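PDB 4MDU: annexin B22 from Schistosoma mansoni, which binds acidic phospholipid membranes in a calcium-dependent way, aggregates liposomes, and takes part in worm reproduction and host-parasite interaction. Local coordinates for residues G23-P28 with A200-G205; S116-M121 with K151-D156. All coordinates share one frame; numbering follows the deposited sequence.

Contact 1: G23-P28 with A200-G205; sequences GKHYRP and AIPDKG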
loop_
_atom_site.group_PDB
_atom_site.type_symbol
_atom_site.label_atom_id
_atom_site.label_comp_id
_atom_site.label_asym_id
_atom_site.label_seq_id
_atom_site.Cartn_x
_atom_site.Cartn_y
_atom_site.Cartn_z
ATOM N N GLY B 23 -27.485 -7.301 14.341
ATOM C CA GLY B 23 -28.369 -8.424 14.091
ATOM C C GLY B 23 -29.280 -8.316 12.878
ATOM O O GLY B 23 -29.895 -9.298 12.488
ATOM N N LYS B 24 -29.372 -7.132 12.278
ATOM C CA LYS B 24 -30.213 -6.934 11.100
ATOM C C LYS B 24 -29.586 -7.637 9.892
ATOM O O LYS B 24 -28.374 -7.657 9.753
ATOM C CB LYS B 24 -30.365 -5.432 10.833
ATOM C CG LYS B 24 -31.330 -5.082 9.729
ATOM N N HIS B 25 -30.403 -8.230 9.033
ATOM C CA HIS B 25 -29.894 -8.829 7.793
ATOM C C HIS B 25 -29.212 -7.792 6.904
ATOM O O HIS B 25 -29.721 -6.678 6.735
ATOM C CB HIS B 25 -31.034 -9.418 6.962
ATOM C CG HIS B 25 -31.455 -10.789 7.372
ATOM N ND1 HIS B 25 -32.473 -11.016 8.274
ATOM C CD2 HIS B 25 -31.017 -12.010 6.981
ATOM C CE1 HIS B 25 -32.634 -12.318 8.433
ATOM N NE2 HIS B 25 -31.764 -12.944 7.659
ATOM N N TYR B 26 -28.079 -8.161 6.312
ATOM C CA TYR B 26 -27.520 -7.361 5.225
ATOM C C TYR B 26 -28.367 -7.595 3.987
ATOM O O TYR B 26 -29.013 -8.631 3.870
ATOM C CB TYR B 26 -26.060 -7.722 4.944
ATOM C CG TYR B 26 -25.069 -7.063 5.871
ATOM C CD1 TYR B 26 -24.919 -5.666 5.893
ATOM C CD2 TYR B 26 -24.284 -7.826 6.728
ATOM C CE1 TYR B 26 -23.999 -5.063 6.741
ATOM C CE2 TYR B 26 -23.366 -7.235 7.579
ATOM C CZ TYR B 26 -23.224 -5.858 7.581
ATOM O OH TYR B 26 -22.308 -5.283 8.430
ATOM N N ARG B 27 -28.388 -6.624 3.077
ATOM C CA ARG B 27 -29.234 -6.727 1.900
ATOM C C ARG B 27 -28.391 -6.939 0.658
ATOM O O ARG B 27 -27.540 -6.106 0.332
ATOM C CB ARG B 27 -30.099 -5.467 1.739
ATOM C CG ARG B 27 -30.947 -5.158 2.956
ATOM C CD ARG B 27 -30.960 -3.674 3.267
ATOM N NE ARG B 27 -31.784 -2.948 2.322
ATOM C CZ ARG B 27 -31.456 -1.773 1.792
ATOM N NH1 ARG B 27 -30.310 -1.179 2.107
ATOM N NH2 ARG B 27 -32.276 -1.196 0.934
ATOM N N PRO B 28 -28.625 -8.058 -0.040
ATOM C CA PRO B 28 -27.917 -8.364 -1.288
ATOM C C PRO B 28 -28.660 -7.829 -2.508
ATOM O O PRO B 28 -29.854 -7.515 -2.406
ATOM C CB PRO B 28 -27.925 -9.896 -1.315
ATOM C CG PRO B 28 -29.213 -10.252 -0.636
ATOM C CD PRO B 28 -29.492 -9.169 0.389
ATOM N N ALA B 200 -30.923 -18.172 14.176
ATOM C CA ALA B 200 -31.834 -17.764 15.243
ATOM C C ALA B 200 -31.669 -16.296 15.625
ATOM O O ALA B 200 -32.437 -15.760 16.430
ATOM C CB ALA B 200 -31.635 -18.656 16.469
ATOM N N ILE B 201 -30.672 -15.648 15.040
ATOM C CA ILE B 201 -30.342 -14.277 15.411
ATOM C C ILE B 201 -31.525 -13.303 15.347
ATOM O O ILE B 201 -31.719 -12.505 16.269
ATOM C CB ILE B 201 -29.133 -13.753 14.607
ATOM C CG1 ILE B 201 -27.844 -14.318 15.200
ATOM C CG2 ILE B 201 -29.085 -12.238 14.615
ATOM C CD1 ILE B 201 -26.593 -13.877 14.480
ATOM N N PRO B 202 -32.327 -13.362 14.270
ATOM C CA PRO B 202 -33.472 -12.438 14.234
ATOM C C PRO B 202 -34.473 -12.718 15.358
ATOM O O PRO B 202 -35.238 -11.833 15.747
ATOM C CB PRO B 202 -34.095 -12.676 12.848
ATOM C CG PRO B 202 -33.536 -13.978 12.368
ATOM C CD PRO B 202 -32.207 -14.169 13.043
ATOM N N ASP B 203 -34.452 -13.939 15.884
ATOM C CA ASP B 203 -35.287 -14.297 17.026
ATOM C C ASP B 203 -34.617 -13.891 18.324
ATOM O O ASP B 203 -35.196 -13.173 19.135
ATOM C CB ASP B 203 -35.532 -15.805 17.068
ATOM C CG ASP B 203 -36.335 -16.298 15.890
ATOM O OD1 ASP B 203 -37.103 -15.496 15.315
ATOM O OD2 ASP B 203 -36.202 -17.491 15.541
ATOM N N LYS B 204 -33.384 -14.352 18.508
ATOM C CA LYS B 204 -32.737 -14.289 19.807
ATOM C C LYS B 204 -31.817 -13.088 19.967
ATOM O O LYS B 204 -31.368 -12.775 21.066
ATOM C CB LYS B 204 -31.978 -15.590 20.069
ATOM C CG LYS B 204 -32.838 -16.845 19.916
ATOM C CD LYS B 204 -32.166 -18.073 20.514
ATOM C CE LYS B 204 -33.062 -19.303 20.409
ATOM N N GLY B 205 -31.532 -12.411 18.866
ATOM C CA GLY B 205 -30.644 -11.269 18.914
ATOM C C GLY B 205 -29.172 -11.632 18.945
ATOM O O GLY B 205 -28.777 -12.743 19.301
#
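I201 lays its CG2 methyl against the backbone of G23. The methyl sits 3.7 Å from G23 O and 3.9 Å from G23 CA, so it touches both the carbonyl oxygen and the alpha carbon. This is van der Waals contact. CG2 reaches the glycine because it lies anti to the backbone N of I201. G23 has a positive phi of 94° and no side chain, so the methyl rests directly on its backbone.

The second touch is at the surface and is looser. H25 brings CE1, at the far end of its imidazole, to 4.4 Å from P202 CG. That CG approaches the imidazole obliquely. F19 joins the same patch: its ring meets that of H25 with the planes at about 50°, and P202 also touches it.

In the four-repeat annexin fold, residues 23-28 lie in the N-terminal segment before helix 38-48. Residues 200-205 lie in the connection that, by the predicted repeat limits, joins repeats 2 and 3. This connection makes one short helical turn here, with K204 N hydrogen-bonded to A200 O at 2.7 Å and G205 N to I201 O at 2.6 Å. G205 then ends the turn with a positive phi, and its CA comes within 6.0 Å of G23 CA.

The N-terminal segment has hydrogen bonds and salt bridges of its own. K24 N donates to D20 OD2, and Y26 pairs through its backbone with S18. Further along, Y26 packs on helices 290-301 and 324-335, while R27 NH1 forms salt bridges with D326 and D329.

Contact 2: S116-M121 with K151-D156; sequences SLYYAM and KQVLKD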
loop_
_atom_site.group_PDB
_atom_site.type_symbol
_atom_site.label_atom_id
_atom_site.label_comp_id
_atom_site.label_asym_id
_atom_site.label_seq_id
_atom_site.Cartn_x
_atom_site.Cartn_y
_atom_site.Cartn_z
ATOM N N SER B 116 -7.563 -15.671 -8.780
ATOM C CA SER B 116 -7.061 -14.339 -8.431
ATOM C C SER B 116 -5.940 -14.394 -7.392
ATOM O O SER B 116 -5.012 -13.590 -7.446
ATOM C CB SER B 116 -8.183 -13.423 -7.921
ATOM O OG SER B 116 -9.137 -13.170 -8.935
ATOM N N LEU B 117 -6.026 -15.312 -6.430
ATOM C CA LEU B 117 -4.964 -15.430 -5.425
ATOM C C LEU B 117 -3.699 -15.881 -6.123
ATOM O O LEU B 117 -2.613 -15.345 -5.901
ATOM C CB LEU B 117 -5.343 -16.420 -4.303
ATOM C CG LEU B 117 -6.432 -15.932 -3.344
ATOM C CD1 LEU B 117 -6.904 -17.078 -2.440
ATOM C CD2 LEU B 117 -5.929 -14.741 -2.519
ATOM N N TYR B 118 -3.849 -16.884 -6.977
ATOM C CA TYR B 118 -2.740 -17.387 -7.772
ATOM C C TYR B 118 -2.034 -16.254 -8.520
ATOM O O TYR B 118 -0.816 -16.114 -8.451
ATOM C CB TYR B 118 -3.260 -18.416 -8.767
ATOM C CG TYR B 118 -2.200 -18.902 -9.727
ATOM C CD1 TYR B 118 -2.098 -18.381 -10.999
ATOM C CD2 TYR B 118 -1.292 -19.871 -9.343
ATOM C CE1 TYR B 118 -1.131 -18.820 -11.868
ATOM C CE2 TYR B 118 -0.324 -20.317 -10.204
ATOM C CZ TYR B 118 -0.247 -19.792 -11.464
ATOM O OH TYR B 118 0.729 -20.239 -12.320
ATOM N N TYR B 119 -2.796 -15.425 -9.228
ATOM C CA TYR B 119 -2.177 -14.326 -9.968
ATOM C C TYR B 119 -1.558 -13.265 -9.048
ATOM O O TYR B 119 -0.525 -12.675 -9.361
ATOM C CB TYR B 119 -3.161 -13.722 -10.987
ATOM C CG TYR B 119 -3.401 -14.652 -12.165
ATOM C CD1 TYR B 119 -2.349 -15.007 -13.006
ATOM C CD2 TYR B 119 -4.664 -15.192 -12.429
ATOM C CE1 TYR B 119 -2.536 -15.859 -14.080
ATOM C CE2 TYR B 119 -4.863 -16.063 -13.518
ATOM C CZ TYR B 119 -3.780 -16.387 -14.335
ATOM O OH TYR B 119 -3.911 -17.234 -15.416
ATOM N N ALA B 120 -2.171 -13.048 -7.894
ATOM C CA ALA B 120 -1.654 -12.059 -6.956
ATOM C C ALA B 120 -0.273 -12.452 -6.433
ATOM O O ALA B 120 0.504 -11.599 -5.977
ATOM C CB ALA B 120 -2.628 -11.862 -5.799
ATOM N N MET B 121 0.039 -13.742 -6.499
ATOM C CA MET B 121 1.318 -14.221 -5.978
ATOM C C MET B 121 2.307 -14.653 -7.065
ATOM O O MET B 121 3.504 -14.437 -6.934
ATOM C CB MET B 121 1.087 -15.335 -4.953
ATOM C CG MET B 121 0.320 -14.863 -3.714
ATOM S SD MET B 121 0.038 -16.166 -2.508
ATOM C CE MET B 121 -1.056 -17.264 -3.405
ATOM N N LYS B 151 -5.314 -25.635 -5.135
ATOM C CA LYS B 151 -4.586 -26.834 -5.556
ATOM C C LYS B 151 -5.036 -27.271 -6.953
ATOM O O LYS B 151 -4.233 -27.750 -7.749
ATOM C CB LYS B 151 -4.706 -27.971 -4.520
ATOM C CG LYS B 151 -3.960 -27.672 -3.212
ATOM C CD LYS B 151 -4.032 -28.822 -2.210
ATOM C CE LYS B 151 -3.237 -30.028 -2.691
ATOM N NZ LYS B 151 -1.795 -29.706 -2.914
ATOM N N GLN B 152 -6.314 -27.073 -7.251
ATOM C CA GLN B 152 -6.848 -27.387 -8.569
ATOM C C GLN B 152 -6.429 -26.365 -9.635
ATOM O O GLN B 152 -6.378 -26.683 -10.826
ATOM C CB GLN B 152 -8.372 -27.512 -8.517
ATOM C CG GLN B 152 -8.991 -27.990 -9.830
ATOM C CD GLN B 152 -8.379 -29.295 -10.317
ATOM O OE1 GLN B 152 -7.873 -30.096 -9.527
ATOM N NE2 GLN B 152 -8.404 -29.504 -11.623
ATOM N N VAL B 153 -6.144 -25.134 -9.217
ATOM C CA VAL B 153 -5.646 -24.138 -10.156
ATOM C C VAL B 153 -4.206 -24.492 -10.524
ATOM O O VAL B 153 -3.799 -24.359 -11.679
ATOM C CB VAL B 153 -5.695 -22.712 -9.574
ATOM C CG1 VAL B 153 -4.803 -21.776 -10.383
ATOM C CG2 VAL B 153 -7.136 -22.191 -9.526
ATOM N N LEU B 154 -3.439 -24.956 -9.539
ATOM C CA LEU B 154 -2.054 -25.338 -9.782
ATOM C C LEU B 154 -1.960 -26.494 -10.774
ATOM O O LEU B 154 -1.030 -26.559 -11.576
ATOM C CB LEU B 154 -1.340 -25.690 -8.480
ATOM C CG LEU B 154 -1.132 -24.521 -7.514
ATOM C CD1 LEU B 154 -0.538 -25.009 -6.209
ATOM C CD2 LEU B 154 -0.259 -23.453 -8.130
ATOM N N LYS B 155 -2.921 -27.407 -10.734
ATOM C CA LYS B 155 -2.898 -28.513 -11.680
ATOM C C LYS B 155 -3.224 -27.952 -13.044
ATOM O O LYS B 155 -2.537 -28.227 -14.025
ATOM C CB LYS B 155 -3.917 -29.593 -11.306
ATOM C CG LYS B 155 -3.764 -30.144 -9.895
ATOM N N ASP B 156 -4.276 -27.147 -13.096
ATOM C CA ASP B 156 -4.723 -26.533 -14.340
ATOM C C ASP B 156 -3.655 -25.668 -15.018
ATOM O O ASP B 156 -3.672 -25.495 -16.238
ATOM C CB ASP B 156 -5.981 -25.699 -14.085
ATOM C CG ASP B 156 -7.200 -26.555 -13.810
ATOM O OD1 ASP B 156 -7.039 -27.785 -13.685
ATOM O OD2 ASP B 156 -8.317 -25.997 -13.713
#
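Y118 packs its CB and ring against V153 and L154. Its CG lies anti to the backbone N (chi1 175°), which sends the ring out toward helix 140-156. CB starts the contact, 4.0 Å from V153 CG1. At CG the same methyl is 3.9 Å away and sits over one face of the ring. CD2 is shared: it lies 4.1 Å from V153 CG1 and 3.9 Å from L154 CD2. At CE2 the leucine takes over, with its CD2 at 3.8 Å and placed obliquely to the ring. On the CD1 side, Y118 directs its edge at the ring of its neighbour Y119, with CD1 3.9 Å above the centre of that ring.

The contact is apolar. Y150 of helix 140-156 also touches Y118. V153 packs in addition on Y111, A114 and K115, and D156 OD2 and Y111 OH are hydrogen-bonded, so the two helices meet over more than one turn. This is helix-helix packing within the predicted second annexin repeat. Near the end of helix 109-122 stands M121, which with G123 and G125 of the following loop and E173 makes up a calcium site, empty in this apo structure.

Contact 2 belongs to the helical body of the predicted second annexin repeat, whereas contact 1 joins the N-terminal segment to the connection between predicted repeats 2 and 3. The two share no elements. Their centres are 35 Å apart, on opposite sides of the chain's centre. Contact 2 is buried and joins side chain to side chain, aromatic ring to methyl groups. Contact 1 is only partly buried. There a methyl meets bare backbone, and the second pair lies at the surface. Contact 2 stands beside a calcium-binding loop; contact 1 lies away from the calcium sites. Both rely on van der Waals packing between their segments, with polar bonds made to residues around them.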